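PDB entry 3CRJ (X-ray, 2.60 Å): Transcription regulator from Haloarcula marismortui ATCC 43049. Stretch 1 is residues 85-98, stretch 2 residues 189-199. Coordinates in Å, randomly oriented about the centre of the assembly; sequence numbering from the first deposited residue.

Stretch 1 (85-98) PEARLNLLLDELLV
Stretch 2 189-199: TASEYADAMLQ

How do the two backbones lie against each other? Both stretches are α-helical, stretch 1 from Pro85 and stretch 2 continuing a helix that begins earlier in the chain and runs through Leu198. Their N-to-C directions differ by 152°, so they run nearly antiparallel, and their axes come within 11.1 Å. The register descends accordingly: CA of Glu86 lies 9.6 Å from CA of Gln199, CA of Leu89 9.2 Å from CA of Ala194, CA of Asn90 7.9 Å from CA of Ser191, and CA of Leu93 7.6 Å from CA of Ala190. Regular i to i+4 bonds hold each helix, such as Leu93 N to Leu89 O at 2.8 Å and Leu198 N to Ala194 O at 2.8 Å.

Which side chains form the apolar seam? Leu89, Leu93 and Leu97, spaced one helical turn apart, point CA-to-CB toward stretch 2, where Ala190, Ala194 and Leu198 repeat the same spacing and point back. Leu89 takes chi1 t and chi2 p, which brings its CD2 3.9 Å from Leu198 CD2 and 4.4 Å from Ala194 CB. Leu198 answers with chi1 near -88° and chi2 near 16°, an angle between wells. These are van der Waals contacts between methyl groups.

How do two leucines meet one alanine? Leucine methyls from two successive turns of stretch 1 reach Ala190 CB. Leu93, with chi1 m and chi2 t, places CD1 4.3 Å from Ala190 CB. In Leu97, chi1 of -100° and chi2 of 14°, both between wells, bring Leu97 CD2 to 4.2 Å from Ala190 CB. Ala190 has the largest area covered across this contact, 48 Å² of the 272 Å² buried in total.

What do the polar side chains do? Gln199 NE2 donates a weak hydrogen bond to Glu86 OE1, 3.3 Å long with an angle of 147° at the hydrogen. Glu86 starts sideways, but chi1 of -10°, between wells, chi2 t and chi3 36° bring the end of the side chain nearer; the CA-to-CB bond of Gln199 points toward stretch 1, and chi1 m, chi2 -134° (between wells) and chi3 73° set its amide. One turn along, Asn90 uses chi1 m and chi2 -44° to bring OD1 within 3.7 Å of Ser191 OG, whose chi1 is -99°. This is proximity without a hydrogen bond, and each atom is hydrogen-bonded to a residue just outside the stretches.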

# COMPACT_ATOMS: atom_id res chain seq x y z
N PRO A 85 5.11 -4.36 -28.39
CA PRO A 85 5.22 -4.84 -27.04
C PRO A 85 6.12 -4.00 -26.14
O PRO A 85 5.72 -3.69 -25.01
CB PRO A 85 5.76 -6.27 -27.20
CG PRO A 85 6.28 -6.34 -28.56
CD PRO A 85 5.43 -5.41 -29.36
N GLU A 86 7.31 -3.60 -26.61
CA GLU A 86 8.19 -2.79 -25.78
C GLU A 86 7.53 -1.44 -25.52
O GLU A 86 7.41 -1.01 -24.36
CB GLU A 86 9.58 -2.60 -26.42
CG GLU A 86 9.85 -3.49 -27.66
CD GLU A 86 11.34 -3.56 -28.03
OE1 GLU A 86 12.16 -3.58 -27.07
OE2 GLU A 86 11.66 -3.60 -29.26
N ALA A 87 7.08 -0.78 -26.59
CA ALA A 87 6.51 0.57 -26.45
C ALA A 87 5.22 0.59 -25.63
O ALA A 87 4.91 1.58 -24.96
CB ALA A 87 6.28 1.22 -27.79
N ARG A 88 4.49 -0.52 -25.65
CA ARG A 88 3.19 -0.57 -25.02
C ARG A 88 3.32 -0.82 -23.53
O ARG A 88 2.56 -0.24 -22.73
CB ARG A 88 2.33 -1.64 -25.67
CG ARG A 88 0.84 -1.40 -25.46
CD ARG A 88 -0.03 -2.64 -25.72
NE ARG A 88 -1.36 -2.43 -25.15
CZ ARG A 88 -2.31 -1.67 -25.69
NH1 ARG A 88 -2.09 -1.04 -26.85
NH2 ARG A 88 -3.47 -1.55 -25.07
N LEU A 89 4.26 -1.68 -23.16
CA LEU A 89 4.52 -1.92 -21.76
C LEU A 89 4.83 -0.57 -21.16
O LEU A 89 4.13 -0.10 -20.24
CB LEU A 89 5.68 -2.90 -21.55
CG LEU A 89 5.84 -3.42 -20.11
CD1 LEU A 89 4.51 -3.85 -19.42
CD2 LEU A 89 6.82 -4.53 -20.05
N ASN A 90 5.84 0.08 -21.72
CA ASN A 90 6.27 1.37 -21.18
C ASN A 90 5.13 2.36 -20.99
O ASN A 90 4.99 2.95 -19.92
CB ASN A 90 7.40 1.97 -22.02
CG ASN A 90 8.73 1.35 -21.69
OD1 ASN A 90 9.06 1.17 -20.53
ND2 ASN A 90 9.50 1.02 -22.71
N LEU A 91 4.32 2.51 -22.02
CA LEU A 91 3.20 3.42 -22.02
C LEU A 91 2.20 3.06 -20.94
O LEU A 91 1.62 3.93 -20.31
CB LEU A 91 2.54 3.41 -23.39
CG LEU A 91 2.97 4.51 -24.38
CD1 LEU A 91 4.41 4.99 -24.20
CD2 LEU A 91 2.69 4.09 -25.85
N LEU A 92 1.99 1.77 -20.72
CA LEU A 92 1.12 1.35 -19.62
C LEU A 92 1.75 1.70 -18.29
O LEU A 92 1.09 2.30 -17.44
CB LEU A 92 0.81 -0.14 -19.69
CG LEU A 92 -0.45 -0.43 -20.49
CD1 LEU A 92 -0.59 0.51 -21.67
CD2 LEU A 92 -0.47 -1.87 -20.95
N LEU A 93 3.02 1.35 -18.11
CA LEU A 93 3.72 1.71 -16.90
C LEU A 93 3.70 3.20 -16.67
O LEU A 93 3.50 3.62 -15.53
CB LEU A 93 5.15 1.19 -16.90
CG LEU A 93 5.15 -0.32 -16.83
CD1 LEU A 93 6.57 -0.85 -17.09
CD2 LEU A 93 4.54 -0.80 -15.48
N ASP A 94 3.91 4.00 -17.72
CA ASP A 94 3.80 5.44 -17.58
C ASP A 94 2.43 5.81 -17.08
O ASP A 94 2.30 6.56 -16.12
CB ASP A 94 4.06 6.14 -18.88
CG ASP A 94 5.49 6.04 -19.31
OD1 ASP A 94 6.32 5.47 -18.55
OD2 ASP A 94 5.78 6.52 -20.43
N GLU A 95 1.41 5.25 -17.70
CA GLU A 95 0.04 5.51 -17.31
C GLU A 95 -0.22 5.23 -15.83
O GLU A 95 -0.90 6.00 -15.15
CB GLU A 95 -0.90 4.71 -18.18
CG GLU A 95 -2.16 5.46 -18.48
CD GLU A 95 -1.91 6.75 -19.24
OE1 GLU A 95 -2.49 7.79 -18.83
OE2 GLU A 95 -1.12 6.74 -20.22
N LEU A 96 0.35 4.15 -15.31
CA LEU A 96 0.09 3.75 -13.94
C LEU A 96 1.00 4.47 -12.94
O LEU A 96 0.66 4.60 -11.77
CB LEU A 96 0.27 2.24 -13.80
CG LEU A 96 -0.70 1.29 -14.50
CD1 LEU A 96 0.02 0.06 -15.04
CD2 LEU A 96 -1.77 0.91 -13.51
N LEU A 97 2.15 4.94 -13.41
CA LEU A 97 3.18 5.46 -12.49
C LEU A 97 3.60 6.90 -12.69
O LEU A 97 4.01 7.53 -11.74
CB LEU A 97 4.42 4.55 -12.46
CG LEU A 97 4.64 3.55 -11.32
CD1 LEU A 97 3.41 3.32 -10.49
CD2 LEU A 97 5.17 2.24 -11.87
N VAL A 98 3.51 7.45 -13.90
CA VAL A 98 3.85 8.86 -14.07
C VAL A 98 2.63 9.80 -14.01
O VAL A 98 2.69 10.84 -13.34
CB VAL A 98 4.74 9.12 -15.31
CG1 VAL A 98 5.70 7.96 -15.48
CG2 VAL A 98 3.90 9.30 -16.56
N THR A 189 12.17 1.30 -10.87
CA THR A 189 12.12 -0.08 -10.40
C THR A 189 11.36 -0.95 -11.41
O THR A 189 11.90 -1.96 -11.90
CB THR A 189 11.47 -0.15 -9.04
OG1 THR A 189 12.21 0.66 -8.13
CG2 THR A 189 11.42 -1.58 -8.53
N ALA A 190 10.15 -0.54 -11.77
CA ALA A 190 9.40 -1.23 -12.81
C ALA A 190 10.21 -1.46 -14.10
O ALA A 190 10.20 -2.56 -14.62
CB ALA A 190 8.09 -0.52 -13.12
N SER A 191 10.91 -0.46 -14.63
CA SER A 191 11.71 -0.73 -15.83
C SER A 191 12.85 -1.70 -15.58
O SER A 191 13.01 -2.66 -16.32
CB SER A 191 12.23 0.53 -16.53
OG SER A 191 11.37 0.82 -17.62
N GLU A 192 13.62 -1.47 -14.52
CA GLU A 192 14.71 -2.38 -14.18
C GLU A 192 14.18 -3.79 -14.04
O GLU A 192 14.74 -4.74 -14.63
CB GLU A 192 15.43 -1.93 -12.91
CG GLU A 192 16.29 -0.71 -13.07
CD GLU A 192 16.57 -0.00 -11.77
OE1 GLU A 192 15.87 -0.25 -10.77
OE2 GLU A 192 17.49 0.84 -11.73
N TYR A 193 13.09 -3.94 -13.29
CA TYR A 193 12.55 -5.27 -13.05
C TYR A 193 12.18 -5.94 -14.35
O TYR A 193 12.54 -7.11 -14.58
CB TYR A 193 11.32 -5.26 -12.14
CG TYR A 193 10.80 -6.66 -11.99
CD1 TYR A 193 11.50 -7.60 -11.23
CD2 TYR A 193 9.65 -7.07 -12.66
CE1 TYR A 193 11.06 -8.89 -11.11
CE2 TYR A 193 9.20 -8.37 -12.56
CZ TYR A 193 9.91 -9.28 -11.79
OH TYR A 193 9.47 -10.58 -11.70
N ALA A 194 11.46 -5.20 -15.19
CA ALA A 194 10.91 -5.75 -16.42
C ALA A 194 12.03 -6.13 -17.38
O ALA A 194 11.94 -7.15 -18.08
CB ALA A 194 10.02 -4.74 -17.06
N ASP A 195 13.08 -5.32 -17.41
CA ASP A 195 14.11 -5.48 -18.41
C ASP A 195 14.95 -6.69 -18.05
O ASP A 195 15.43 -7.41 -18.93
CB ASP A 195 14.96 -4.22 -18.53
CG ASP A 195 14.23 -3.06 -19.24
OD1 ASP A 195 14.96 -2.22 -19.82
OD2 ASP A 195 12.96 -2.93 -19.22
N ALA A 196 15.08 -6.93 -16.75
CA ALA A 196 15.84 -8.05 -16.22
C ALA A 196 15.10 -9.37 -16.47
O ALA A 196 15.72 -10.42 -16.69
CB ALA A 196 16.12 -7.86 -14.75
N MSE A 197 13.78 -9.31 -16.47
CA MSE A 197 13.00 -10.51 -16.72
C MSE A 197 12.80 -10.78 -18.22
O MSE A 197 12.92 -11.91 -18.68
CB MSE A 197 11.67 -10.46 -15.97
CG MSE A 197 11.83 -10.32 -14.45
SE MSE A 197 12.73 -11.86 -13.61
CE MSE A 197 14.56 -11.22 -13.48
N LEU A 198 12.52 -9.73 -18.97
CA LEU A 198 12.01 -9.90 -20.32
C LEU A 198 13.06 -9.82 -21.40
O LEU A 198 13.00 -10.57 -22.37
CB LEU A 198 10.96 -8.83 -20.59
CG LEU A 198 9.50 -9.08 -20.23
CD1 LEU A 198 9.27 -10.23 -19.27
CD2 LEU A 198 8.93 -7.78 -19.70
N GLN A 199 13.99 -8.89 -21.26
CA GLN A 199 14.98 -8.65 -22.29
C GLN A 199 16.34 -9.04 -21.76
O GLN A 199 16.44 -10.09 -21.12
CB GLN A 199 14.98 -7.19 -22.75
CG GLN A 199 13.60 -6.60 -22.95
CD GLN A 199 13.49 -5.83 -24.25
OE1 GLN A 199 13.46 -6.43 -25.33
NE2 GLN A 199 13.43 -4.51 -24.16
OXT GLN A 199 17.34 -8.34 -21.94